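Local structure of conserved hypothetical protein (Sulfolobus solfataricus, 2FNA) at residues Pro8-Ile22 with Thr41-Glu53. The protein binds ADP and magnesium as an archaeal AAA+ ATPase and probably hydrolyses ATP, though its cellular role is not established. Numbering follows the deposited sequence.
With MG (magnesium ion), chain C; ADP (adenosine-5'-diphosphate), chain D; EDO (1,2-ethanediol), chain H.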
loop_
_atom_site.group_PDB
_atom_site.type_symbol
_atom_site.label_atom_id
_atom_site.label_comp_id
_atom_site.label_asym_id
_atom_site.label_seq_id
_atom_site.Cartn_x
_atom_site.Cartn_y
_atom_site.Cartn_z
ATOM N N PRO A 8 -1.056 6.514 10.284
ATOM C CA PRO A 8 -1.535 7.273 9.143
ATOM C C PRO A 8 -2.368 8.504 9.540
ATOM O O PRO A 8 -3.209 8.430 10.423
ATOM C CB PRO A 8 -2.362 6.226 8.378
ATOM C CG PRO A 8 -1.647 4.938 8.700
ATOM C CD PRO A 8 -1.463 5.096 10.183
ATOM N N LYS A 9 -2.118 9.634 8.880
ATOM C CA LYS A 9 -2.799 10.876 9.218
ATOM C C LYS A 9 -4.196 10.784 8.663
ATOM O O LYS A 9 -4.407 10.119 7.651
ATOM C CB LYS A 9 -2.083 12.098 8.625
ATOM C CG LYS A 9 -0.609 12.260 9.062
ATOM C CD LYS A 9 -0.422 12.279 10.583
ATOM C CE LYS A 9 0.924 12.939 10.958
ATOM N NZ LYS A 9 2.179 12.143 10.585
ATOM N N ASP A 10 -5.151 11.427 9.331
ATOM C CA ASP A 10 -6.519 11.494 8.826
ATOM C C ASP A 10 -7.013 12.934 8.615
ATOM O O ASP A 10 -8.151 13.132 8.207
ATOM C CB ASP A 10 -7.467 10.689 9.720
ATOM C CG ASP A 10 -7.526 11.202 11.167
ATOM O OD1 ASP A 10 -6.991 12.294 11.467
ATOM O OD2 ASP A 10 -8.121 10.501 12.009
ATOM N N ASN A 11 -6.157 13.920 8.887
ATOM C CA ASN A 11 -6.492 15.339 8.781
ATOM C C ASN A 11 -5.359 16.009 8.054
ATOM O O ASN A 11 -4.193 15.756 8.367
ATOM C CB ASN A 11 -6.652 15.961 10.182
ATOM C CG ASN A 11 -7.314 17.326 10.150
ATOM O OD1 ASN A 11 -6.859 18.249 9.470
ATOM N ND2 ASN A 11 -8.408 17.462 10.894
ATOM N N ARG A 12 -5.702 16.852 7.080
ATOM C CA ARG A 12 -4.727 17.625 6.309
ATOM C C ARG A 12 -3.882 18.583 7.172
ATOM O O ARG A 12 -2.750 18.924 6.816
ATOM C CB ARG A 12 -5.472 18.454 5.279
ATOM C CG ARG A 12 -4.593 19.245 4.355
ATOM C CD ARG A 12 -5.431 20.214 3.573
ATOM N NE ARG A 12 -6.335 19.504 2.664
ATOM C CZ ARG A 12 -6.189 19.442 1.352
ATOM N NH1 ARG A 12 -5.175 20.052 0.743
ATOM N NH2 ARG A 12 -7.090 18.786 0.633
ATOM N N LYS A 13 -4.438 19.033 8.288
ATOM C CA LYS A 13 -3.721 19.939 9.188
ATOM C C LYS A 13 -2.497 19.259 9.804
ATOM O O LYS A 13 -1.580 19.935 10.250
ATOM C CB LYS A 13 -4.654 20.482 10.251
ATOM C CG LYS A 13 -5.771 21.379 9.636
ATOM C CD LYS A 13 -6.525 22.152 10.689
ATOM C CE LYS A 13 -7.594 23.020 10.077
ATOM N NZ LYS A 13 -6.998 24.060 9.203
ATOM N N ASP A 14 -2.483 17.928 9.782
ATOM C CA ASP A 14 -1.379 17.130 10.309
ATOM C C ASP A 14 -0.455 16.583 9.209
ATOM O O ASP A 14 0.404 15.764 9.486
ATOM C CB ASP A 14 -1.938 15.939 11.087
ATOM C CG ASP A 14 -2.849 16.343 12.255
ATOM O OD1 ASP A 14 -2.652 17.420 12.857
ATOM O OD2 ASP A 14 -3.758 15.554 12.598
ATOM N N PHE A 15 -0.602 17.049 7.970
ATOM C CA PHE A 15 -0.001 16.389 6.853
ATOM C C PHE A 15 0.742 17.384 5.986
ATOM O O PHE A 15 0.182 18.373 5.566
ATOM C CB PHE A 15 -1.126 15.679 6.082
ATOM C CG PHE A 15 -0.665 14.659 5.109
ATOM C CD1 PHE A 15 -0.286 13.386 5.547
ATOM C CD2 PHE A 15 -0.648 14.934 3.742
ATOM C CE1 PHE A 15 0.118 12.435 4.649
ATOM C CE2 PHE A 15 -0.237 13.989 2.850
ATOM C CZ PHE A 15 0.145 12.709 3.309
ATOM N N PHE A 16 2.018 17.117 5.720
ATOM C CA PHE A 16 2.860 18.001 4.874
ATOM C C PHE A 16 2.576 17.882 3.370
ATOM O O PHE A 16 2.786 16.820 2.785
ATOM C CB PHE A 16 4.320 17.657 5.100
ATOM C CG PHE A 16 5.267 18.441 4.260
ATOM C CD1 PHE A 16 5.355 19.818 4.398
ATOM C CD2 PHE A 16 6.124 17.807 3.368
ATOM C CE1 PHE A 16 6.250 20.538 3.640
ATOM C CE2 PHE A 16 7.032 18.529 2.616
ATOM C CZ PHE A 16 7.098 19.883 2.748
ATOM N N ASP A 17 2.151 18.993 2.761
ATOM C CA ASP A 17 1.864 19.124 1.327
ATOM C C ASP A 17 1.136 17.941 0.715
ATOM O O ASP A 17 0.060 17.588 1.202
ATOM C CB ASP A 17 3.110 19.524 0.509
ATOM C CG ASP A 17 2.764 20.332 -0.781
ATOM O OD1 ASP A 17 1.573 20.415 -1.238
ATOM O OD2 ASP A 17 3.727 20.912 -1.343
ATOM N N ARG A 18 1.715 17.352 -0.343
ATOM C CA ARG A 18 0.984 16.495 -1.286
ATOM C C ARG A 18 -0.383 17.046 -1.714
ATOM O O ARG A 18 -1.316 16.279 -1.927
ATOM C CB ARG A 18 0.791 15.074 -0.734
ATOM C CG ARG A 18 1.985 14.466 -0.119
ATOM C CD ARG A 18 3.128 14.167 -1.094
ATOM N NE ARG A 18 3.894 13.073 -0.535
ATOM C CZ ARG A 18 5.089 12.682 -0.952
ATOM N NH1 ARG A 18 5.688 13.310 -1.957
ATOM N NH2 ARG A 18 5.659 11.631 -0.358
ATOM N N GLU A 19 -0.506 18.361 -1.870
ATOM C CA GLU A 19 -1.799 18.953 -2.200
ATOM C C GLU A 19 -2.333 18.554 -3.573
ATOM O O GLU A 19 -3.520 18.321 -3.716
ATOM C CB GLU A 19 -1.758 20.484 -2.057
ATOM C CG GLU A 19 -1.424 20.904 -0.627
ATOM C CD GLU A 19 -2.109 22.188 -0.164
ATOM O OE1 GLU A 19 -2.274 23.134 -0.977
ATOM O OE2 GLU A 19 -2.463 22.242 1.039
ATOM N N LYS A 20 -1.466 18.479 -4.584
ATOM C CA LYS A 20 -1.885 18.075 -5.925
ATOM C C LYS A 20 -2.388 16.634 -5.903
ATOM O O LYS A 20 -3.366 16.303 -6.565
ATOM C CB LYS A 20 -0.717 18.160 -6.931
ATOM C CG LYS A 20 -0.189 19.560 -7.159
ATOM N N GLU A 21 -1.701 15.777 -5.142
ATOM C CA GLU A 21 -2.065 14.372 -5.069
ATOM C C GLU A 21 -3.417 14.180 -4.396
ATOM O O GLU A 21 -4.228 13.406 -4.875
ATOM C CB GLU A 21 -0.988 13.555 -4.370
ATOM C CG GLU A 21 0.306 13.431 -5.165
ATOM C CD GLU A 21 1.193 14.673 -5.098
ATOM O OE1 GLU A 21 0.897 15.596 -4.314
ATOM O OE2 GLU A 21 2.185 14.733 -5.855
ATOM N N ILE A 22 -3.656 14.874 -3.292
ATOM C CA ILE A 22 -4.913 14.742 -2.549
ATOM C C ILE A 22 -6.054 15.268 -3.400
ATOM O O ILE A 22 -7.135 14.703 -3.405
ATOM C CB ILE A 22 -4.886 15.524 -1.211
ATOM C CG1 ILE A 22 -3.851 14.933 -0.258
ATOM C CG2 ILE A 22 -6.281 15.562 -0.546
ATOM C CD1 ILE A 22 -3.401 15.935 0.855
ATOM N N THR A 41 4.958 5.946 2.148
ATOM C CA THR A 41 4.976 7.195 1.381
ATOM C C THR A 41 3.715 8.063 1.605
ATOM O O THR A 41 3.641 9.176 1.112
ATOM C CB THR A 41 5.239 6.970 -0.138
ATOM O OG1 THR A 41 4.347 5.984 -0.645
ATOM C CG2 THR A 41 6.698 6.519 -0.398
ATOM N N GLY A 42 2.750 7.557 2.363
ATOM C CA GLY A 42 1.576 8.319 2.756
ATOM C C GLY A 42 0.299 7.929 2.054
ATOM O O GLY A 42 -0.675 8.699 2.085
ATOM N N LYS A 43 0.276 6.744 1.432
ATOM C CA LYS A 43 -0.885 6.342 0.628
ATOM C C LYS A 43 -2.120 6.238 1.521
ATOM O O LYS A 43 -3.129 6.857 1.237
ATOM C CB LYS A 43 -0.653 5.032 -0.133
ATOM C CG LYS A 43 0.486 5.042 -1.150
ATOM C CD LYS A 43 0.615 3.703 -1.855
ATOM C CE LYS A 43 0.987 2.539 -0.912
ATOM N NZ LYS A 43 2.300 2.735 -0.266
ATOM N N SER A 44 -2.043 5.475 2.611
ATOM C CA SER A 44 -3.216 5.321 3.481
ATOM C C SER A 44 -3.638 6.682 4.057
ATOM O O SER A 44 -4.834 6.968 4.175
ATOM C CB SER A 44 -2.989 4.279 4.594
ATOM O OG SER A 44 -2.726 2.975 4.079
ATOM N N SER A 45 -2.660 7.532 4.380
ATOM C CA SER A 45 -2.921 8.905 4.849
ATOM C C SER A 45 -3.753 9.768 3.879
ATOM O O SER A 45 -4.770 10.402 4.283
ATOM C CB SER A 45 -1.597 9.623 5.208
ATOM O OG SER A 45 -0.849 8.958 6.242
ATOM N N ILE A 46 -3.347 9.848 2.615
ATOM C CA ILE A 46 -4.099 10.718 1.701
ATOM C C ILE A 46 -5.479 10.172 1.405
ATOM O O ILE A 46 -6.389 10.938 1.138
ATOM C CB ILE A 46 -3.381 11.033 0.372
ATOM C CG1 ILE A 46 -3.142 9.788 -0.494
ATOM C CG2 ILE A 46 -2.117 11.817 0.613
ATOM C CD1 ILE A 46 -2.929 10.158 -1.965
ATOM N N ILE A 47 -5.623 8.848 1.467
ATOM C CA ILE A 47 -6.907 8.177 1.296
ATOM C C ILE A 47 -7.831 8.544 2.448
ATOM O O ILE A 47 -8.989 8.929 2.223
ATOM C CB ILE A 47 -6.740 6.640 1.188
ATOM C CG1 ILE A 47 -6.064 6.281 -0.138
ATOM C CG2 ILE A 47 -8.092 5.904 1.220
ATOM C CD1 ILE A 47 -5.743 4.821 -0.301
ATOM N N LYS A 48 -7.321 8.427 3.674
ATOM C CA LYS A 48 -8.075 8.851 4.866
ATOM C C LYS A 48 -8.411 10.349 4.859
ATOM O O LYS A 48 -9.540 10.734 5.109
ATOM C CB LYS A 48 -7.285 8.508 6.094
ATOM C CG LYS A 48 -7.218 6.997 6.313
ATOM C CD LYS A 48 -6.095 6.612 7.266
ATOM C CE LYS A 48 -6.609 5.785 8.373
ATOM N NZ LYS A 48 -7.498 6.608 9.255
ATOM N N ILE A 49 -7.434 11.191 4.540
ATOM C CA ILE A 49 -7.665 12.619 4.430
ATOM C C ILE A 49 -8.729 12.862 3.373
ATOM O O ILE A 49 -9.685 13.586 3.626
ATOM C CB ILE A 49 -6.349 13.369 4.094
ATOM C CG1 ILE A 49 -5.413 13.352 5.303
ATOM C CG2 ILE A 49 -6.622 14.804 3.619
ATOM C CD1 ILE A 49 -3.994 13.719 4.948
ATOM N N GLY A 50 -8.563 12.226 2.194
ATOM C CA GLY A 50 -9.474 12.379 1.055
ATOM C C GLY A 50 -10.911 12.013 1.396
ATOM O O GLY A 50 -11.804 12.778 1.125
ATOM N N ILE A 51 -11.136 10.837 1.984
ATOM C CA ILE A 51 -12.502 10.398 2.306
ATOM C C ILE A 51 -13.110 11.180 3.444
ATOM O O ILE A 51 -14.316 11.408 3.445
ATOM C CB ILE A 51 -12.632 8.847 2.600
ATOM C CG1 ILE A 51 -11.946 8.411 3.880
ATOM C CG2 ILE A 51 -12.147 8.022 1.412
ATOM C CD1 ILE A 51 -11.806 6.834 3.969
ATOM N N ASN A 52 -12.297 11.597 4.420
ATOM C CA ASN A 52 -12.781 12.520 5.468
ATOM C C ASN A 52 -13.255 13.849 4.892
ATOM O O ASN A 52 -14.309 14.331 5.274
ATOM C CB ASN A 52 -11.712 12.781 6.548
ATOM C CG ASN A 52 -11.570 11.622 7.531
ATOM O OD1 ASN A 52 -12.534 10.899 7.812
ATOM N ND2 ASN A 52 -10.361 11.440 8.053
ATOM N N GLU A 53 -12.469 14.443 3.988
ATOM C CA GLU A 53 -12.856 15.723 3.393
ATOM C C GLU A 53 -14.064 15.633 2.436
ATOM O O GLU A 53 -14.885 16.549 2.372
ATOM C CB GLU A 53 -11.658 16.397 2.720
ATOM C CG GLU A 53 -10.655 16.975 3.702
ATOM C CD GLU A 53 -9.428 17.584 3.055
ATOM O OE1 GLU A 53 -9.389 17.725 1.811
ATOM O OE2 GLU A 53 -8.478 17.899 3.817
HETATM MG MG MG C . -0.794 2.044 3.890
HETATM P PB ADP D . 1.632 4.059 3.244
HETATM O O1B ADP D . 2.040 4.634 1.926
HETATM O O2B ADP D . 2.582 2.956 3.700
HETATM O O3B ADP D . 0.185 3.737 3.421
HETATM P PA ADP D . 1.146 5.838 5.552
HETATM O O1A ADP D . -0.029 6.698 5.213
HETATM O O2A ADP D . 0.773 4.700 6.406
HETATM O O3A ADP D . 2.014 5.299 4.285
HETATM O "O5'" ADP D . 2.252 6.809 6.150
HETATM C "C5'" ADP D . 3.455 6.323 6.769
HETATM C "C4'" ADP D . 3.825 7.214 7.952
HETATM O "O4'" ADP D . 4.350 8.457 7.526
HETATM C "C3'" ADP D . 2.680 7.570 8.849
HETATM O "O3'" ADP D . 3.227 7.799 10.165
HETATM C "C2'" ADP D . 2.186 8.896 8.314
HETATM O "O2'" ADP D . 1.548 9.687 9.306
HETATM C "C1'" ADP D . 3.488 9.518 7.896
HETATM N N9 ADP D . 3.425 10.400 6.735
HETATM C C8 ADP D . 3.619 10.029 5.451
HETATM N N7 ADP D . 3.563 11.092 4.650
HETATM C C5 ADP D . 3.305 12.171 5.427
HETATM C C6 ADP D . 3.122 13.626 5.232
HETATM N N6 ADP D . 3.173 14.159 3.994
HETATM N N1 ADP D . 2.907 14.411 6.326
HETATM C C2 ADP D . 2.865 13.904 7.573
HETATM N N3 ADP D . 3.030 12.594 7.826
HETATM C C4 ADP D . 3.252 11.715 6.811
HETATM C C1 EDO H . -10.985 7.256 7.584
HETATM O O1 EDO H . -10.130 7.661 8.658
HETATM C C2 EDO H . -11.485 5.837 7.837
HETATM O O2 EDO H . -10.397 4.917 8.026
HETATM O O HOH W 1 -8.373 17.199 6.290
HETATM O O HOH W 2 3.536 11.651 2.076
HETATM O O HOH W 3 0.996 0.916 3.740
HETATM O O HOH W 4 -1.420 1.582 2.055
HETATM O O HOH W 5 -0.513 2.529 5.920
HETATM O O HOH W 6 -1.871 0.320 4.526
#
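Phe15 lies between the adenine of ADP and Ile49. One face of its ring meets the base, with CE1 3.3 Å from ADP C6. The opposite face takes Ile49 CD1 in a CH-pi contact, 3.8 Å from the ring centroid. CG of Phe15 stands opposite its own backbone N (chi1 -165°), which sets the ring between Ile49 and the adenine. Ile46 CG2 approaches obliquely, 3.6 Å from Phe15 CZ, and also touches Ile22 CG1. The next residue, Phe16, reads the adenine with its backbone N and O.

Arg12 meets the carboxylate of Glu53 side-on in a salt bridge of two nearly straight hydrogen bonds. NE donates to OE2 and NH2 to OE1 of Glu53, the latter at 2.8 Å. Both oxygens use their syn lone pairs, and the guanidinium and carboxylate planes are 15° apart, nearly coplanar. The bend at chi3 (-66°) turns the guanidinium across the glutamate chain. Lys26 also pairs with Glu53, and a water joins Arg12 N to OE2. A leucine in place of Arg12 would probably cost Glu53 its two-pronged partner and leave its carboxylate held less firmly, by Lys26 and water.

Ser45 OG accepts from Lys9 N at 3.0 Å and donates to ADP O1A, so one hydroxyl ties the N-terminal segment to the alpha-phosphate. Lys9 NZ bonds to ADP N3 and O2', and to the backbone O of Leu3 and Asp5. Further along, Asn52 ND2 donates a hydrogen bond to a lone pair of Asp10 O, in the carbonyl plane, at 2.8 Å.

Thr41 to Ser44 match the end of a P-loop (Walker A); Ser44 OG binds magnesium and is hydrogen-bonded to Asp144. Helix 43-54 packs against strands 32-37 and 58-62 of the parallel sheet through Ile46, Ile47 and Ile51. Segment 8-22 lies against this helix and ends in the first turn of helix 19-27. Arg18, at that turn's N-cap, and Glu21 within it touch strand 202-206.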